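Type III effector XopAI (Xanthomonas citri, PDB 6K93) probably acts on host plant cells as a type III effector whose mono-ADP-ribosyltransferase fold binds an arginine-containing peptide. Local coordinates at residues F113-F123 / A198-S209. Sequence-based numbering, arbitrary orientation.
Sequences FRSTPEERKQF and AFAKCIISALHS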
# COMPACT_ATOMS: atom_id res chain seq x y z
N PHE A 113 2.15 -13.55 -4.30
CA PHE A 113 0.86 -13.10 -3.79
C PHE A 113 0.02 -12.53 -4.92
O PHE A 113 0.48 -11.68 -5.67
CB PHE A 113 1.07 -12.04 -2.70
CG PHE A 113 -0.20 -11.65 -1.98
CD1 PHE A 113 -1.15 -10.85 -2.58
CD2 PHE A 113 -0.42 -12.08 -0.68
CE1 PHE A 113 -2.30 -10.52 -1.94
CE2 PHE A 113 -1.59 -11.73 -0.02
CZ PHE A 113 -2.52 -10.95 -0.65
N ARG A 114 -1.23 -12.98 -5.03
CA ARG A 114 -2.15 -12.44 -6.02
C ARG A 114 -3.56 -12.37 -5.47
O ARG A 114 -4.04 -13.31 -4.82
CB ARG A 114 -2.17 -13.31 -7.31
CG ARG A 114 -0.85 -13.43 -8.05
CD ARG A 114 -0.49 -12.11 -8.75
NE ARG A 114 0.68 -12.21 -9.61
CZ ARG A 114 1.93 -12.16 -9.18
NH1 ARG A 114 2.22 -12.03 -7.90
NH2 ARG A 114 2.94 -12.24 -10.07
N SER A 115 -4.26 -11.28 -5.80
CA SER A 115 -5.67 -11.19 -5.47
C SER A 115 -6.49 -12.11 -6.38
O SER A 115 -6.17 -12.32 -7.55
CB SER A 115 -6.18 -9.75 -5.61
OG SER A 115 -6.16 -9.34 -6.99
N THR A 116 -7.54 -12.66 -5.82
CA THR A 116 -8.51 -13.48 -6.55
C THR A 116 -9.61 -12.60 -7.11
O THR A 116 -9.80 -11.46 -6.66
CB THR A 116 -9.13 -14.52 -5.62
OG1 THR A 116 -9.92 -13.84 -4.64
CG2 THR A 116 -8.07 -15.37 -4.97
N PRO A 117 -10.36 -13.10 -8.08
CA PRO A 117 -11.52 -12.32 -8.57
C PRO A 117 -12.45 -11.90 -7.45
O PRO A 117 -12.92 -10.76 -7.43
CB PRO A 117 -12.19 -13.29 -9.56
CG PRO A 117 -11.04 -14.12 -10.09
CD PRO A 117 -10.16 -14.34 -8.86
N GLU A 118 -12.72 -12.80 -6.51
CA GLU A 118 -13.59 -12.48 -5.38
C GLU A 118 -13.00 -11.35 -4.53
O GLU A 118 -13.71 -10.44 -4.11
CB GLU A 118 -13.81 -13.76 -4.58
CG GLU A 118 -14.59 -14.88 -5.35
CD GLU A 118 -13.83 -15.55 -6.50
OE1 GLU A 118 -12.58 -15.58 -6.52
OE2 GLU A 118 -14.52 -16.09 -7.39
N GLU A 119 -11.69 -11.38 -4.29
CA GLU A 119 -11.05 -10.30 -3.53
C GLU A 119 -11.10 -8.97 -4.27
O GLU A 119 -11.20 -7.91 -3.63
CB GLU A 119 -9.60 -10.70 -3.20
CG GLU A 119 -9.57 -11.82 -2.17
CD GLU A 119 -8.23 -12.54 -2.04
OE1 GLU A 119 -7.36 -12.36 -2.89
OE2 GLU A 119 -8.11 -13.32 -1.06
N ARG A 120 -10.98 -9.00 -5.60
CA ARG A 120 -11.09 -7.76 -6.36
C ARG A 120 -12.49 -7.17 -6.26
O ARG A 120 -12.64 -5.95 -6.19
CB ARG A 120 -10.68 -8.03 -7.81
CG ARG A 120 -9.23 -8.49 -7.86
CD ARG A 120 -8.63 -8.45 -9.24
NE ARG A 120 -9.21 -9.37 -10.21
CZ ARG A 120 -8.73 -10.58 -10.48
NH1 ARG A 120 -7.69 -11.05 -9.81
NH2 ARG A 120 -9.33 -11.32 -11.39
N LYS A 121 -13.52 -8.02 -6.21
CA LYS A 121 -14.89 -7.54 -6.04
C LYS A 121 -15.09 -7.01 -4.62
O LYS A 121 -15.80 -6.02 -4.41
CB LYS A 121 -15.89 -8.65 -6.35
CG LYS A 121 -17.32 -8.17 -6.53
CD LYS A 121 -18.29 -9.34 -6.41
CE LYS A 121 -18.09 -10.36 -7.53
NZ LYS A 121 -19.25 -11.30 -7.62
N GLN A 122 -14.46 -7.65 -3.63
CA GLN A 122 -14.48 -7.13 -2.26
C GLN A 122 -13.82 -5.78 -2.19
O GLN A 122 -14.31 -4.87 -1.52
CB GLN A 122 -13.80 -8.12 -1.32
CG GLN A 122 -14.66 -9.34 -1.02
CD GLN A 122 -13.88 -10.54 -0.54
OE1 GLN A 122 -12.66 -10.52 -0.41
NE2 GLN A 122 -14.61 -11.62 -0.27
N PHE A 123 -12.70 -5.61 -2.90
CA PHE A 123 -12.04 -4.30 -2.90
C PHE A 123 -12.94 -3.24 -3.55
O PHE A 123 -13.06 -2.11 -3.06
CB PHE A 123 -10.68 -4.41 -3.62
CG PHE A 123 -10.08 -3.09 -3.97
CD1 PHE A 123 -9.88 -2.13 -3.00
CD2 PHE A 123 -9.72 -2.79 -5.28
CE1 PHE A 123 -9.36 -0.89 -3.31
CE2 PHE A 123 -9.19 -1.56 -5.60
CZ PHE A 123 -9.01 -0.61 -4.63
N ALA A 198 -9.43 -5.58 2.60
CA ALA A 198 -9.76 -5.73 1.19
C ALA A 198 -8.85 -4.86 0.32
O ALA A 198 -8.35 -5.32 -0.71
CB ALA A 198 -11.23 -5.37 0.96
N PHE A 199 -8.63 -3.61 0.72
CA PHE A 199 -7.67 -2.75 0.03
C PHE A 199 -6.29 -3.41 -0.01
O PHE A 199 -5.61 -3.43 -1.04
CB PHE A 199 -7.55 -1.41 0.78
CG PHE A 199 -8.40 -0.28 0.25
CD1 PHE A 199 -9.79 -0.30 0.42
CD2 PHE A 199 -7.83 0.81 -0.34
CE1 PHE A 199 -10.58 0.76 -0.04
CE2 PHE A 199 -8.61 1.87 -0.81
CZ PHE A 199 -9.97 1.85 -0.66
N ALA A 200 -5.85 -3.93 1.14
CA ALA A 200 -4.49 -4.45 1.26
C ALA A 200 -4.23 -5.56 0.25
O ALA A 200 -3.16 -5.61 -0.36
CB ALA A 200 -4.25 -4.94 2.69
N LYS A 201 -5.19 -6.47 0.07
CA LYS A 201 -4.96 -7.60 -0.82
C LYS A 201 -4.68 -7.14 -2.24
O LYS A 201 -3.82 -7.68 -2.92
CB LYS A 201 -6.16 -8.55 -0.79
CG LYS A 201 -6.37 -9.16 0.58
CD LYS A 201 -7.63 -9.98 0.65
CE LYS A 201 -7.86 -10.43 2.07
NZ LYS A 201 -9.25 -10.96 2.26
N CYS A 202 -5.41 -6.15 -2.71
CA CYS A 202 -5.23 -5.69 -4.08
C CYS A 202 -3.98 -4.83 -4.24
O CYS A 202 -3.32 -4.91 -5.28
CB CYS A 202 -6.48 -4.96 -4.54
SG CYS A 202 -7.83 -6.14 -4.87
N ILE A 203 -3.61 -4.03 -3.24
CA ILE A 203 -2.36 -3.29 -3.36
C ILE A 203 -1.17 -4.24 -3.36
O ILE A 203 -0.26 -4.12 -4.16
CB ILE A 203 -2.22 -2.25 -2.23
CG1 ILE A 203 -3.32 -1.20 -2.29
CG2 ILE A 203 -0.84 -1.59 -2.29
CD1 ILE A 203 -3.35 -0.28 -1.07
N ILE A 204 -1.17 -5.22 -2.44
CA ILE A 204 -0.06 -6.17 -2.38
C ILE A 204 0.04 -6.94 -3.68
O ILE A 204 1.13 -7.14 -4.22
CB ILE A 204 -0.22 -7.12 -1.18
CG1 ILE A 204 -0.13 -6.31 0.12
CG2 ILE A 204 0.85 -8.19 -1.19
CD1 ILE A 204 -0.50 -7.11 1.36
N SER A 205 -1.10 -7.40 -4.20
CA SER A 205 -1.14 -8.10 -5.47
C SER A 205 -0.56 -7.25 -6.58
O SER A 205 0.23 -7.74 -7.40
CB SER A 205 -2.59 -8.49 -5.77
OG SER A 205 -2.65 -9.30 -6.92
N ALA A 206 -0.94 -5.97 -6.64
CA ALA A 206 -0.42 -5.08 -7.66
C ALA A 206 1.09 -4.96 -7.56
O ALA A 206 1.81 -5.00 -8.57
CB ALA A 206 -1.06 -3.71 -7.55
N LEU A 207 1.60 -4.76 -6.34
CA LEU A 207 3.02 -4.53 -6.17
C LEU A 207 3.85 -5.74 -6.55
O LEU A 207 4.96 -5.59 -7.08
CB LEU A 207 3.32 -4.10 -4.74
CG LEU A 207 2.75 -2.71 -4.38
CD1 LEU A 207 2.83 -2.49 -2.88
CD2 LEU A 207 3.49 -1.60 -5.10
N HIS A 208 3.33 -6.94 -6.31
CA HIS A 208 4.09 -8.13 -6.65
C HIS A 208 3.84 -8.62 -8.07
O HIS A 208 4.58 -9.48 -8.54
CB HIS A 208 3.77 -9.25 -5.65
CG HIS A 208 4.40 -9.05 -4.31
ND1 HIS A 208 5.76 -8.86 -4.16
CD2 HIS A 208 3.87 -8.99 -3.07
CE1 HIS A 208 6.04 -8.71 -2.88
NE2 HIS A 208 4.91 -8.78 -2.19
N SER A 209 2.85 -8.07 -8.77
CA SER A 209 2.61 -8.48 -10.13
C SER A 209 3.15 -7.49 -11.15
O SER A 209 3.35 -7.87 -12.31
CB SER A 209 1.11 -8.72 -10.36
OG SER A 209 0.33 -7.61 -10.12
O HOH W 1 5.72 -12.23 -9.20
O HOH W 2 -9.68 -7.69 -1.39
O HOH W 3 -9.66 -13.41 1.01
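F123 drives the edge of its ring into the face of F199 in a T-shaped stack, with CE1 over the centre of the F199 ring and the two planes at 86°. With CG anti to the backbone N, the F123 ring is turned toward F199. C202 SG lies 3.6 Å from F123 CB and makes an oblique sulfur-aromatic contact with the ring. At the other end of the contact F113 lays one face of its ring against I204 CG2, a CH-pi contact 3.8 Å from the ring centroid, while the ring edge at CE1 reaches K201 O at 3.4 Å; L102 and V106 of helix 95-109 also pack on F113. The contact joins two helices of the helical part of the mono-ADP-ribosyltransferase fold: helix 117-123, which follows the loop carrying F113 and begins with a capping box formed by T116 and E119, crosses helix 198-209 at -123°. Alongside, the extended K201 chain crosses E119 at about a right angle, E119 CD to K201 CD 3.8 Å. Their charged ends stay 4.2 Å apart (E119 OE2 to K201 NZ), bridged by a water, and E119 OE2 has its salt bridge with R105. Ahead of the helix, S115 N donates a nearly straight bond (167°) to S205 OG at 2.8 Å, and D167 binds the hydroxyls of both serines.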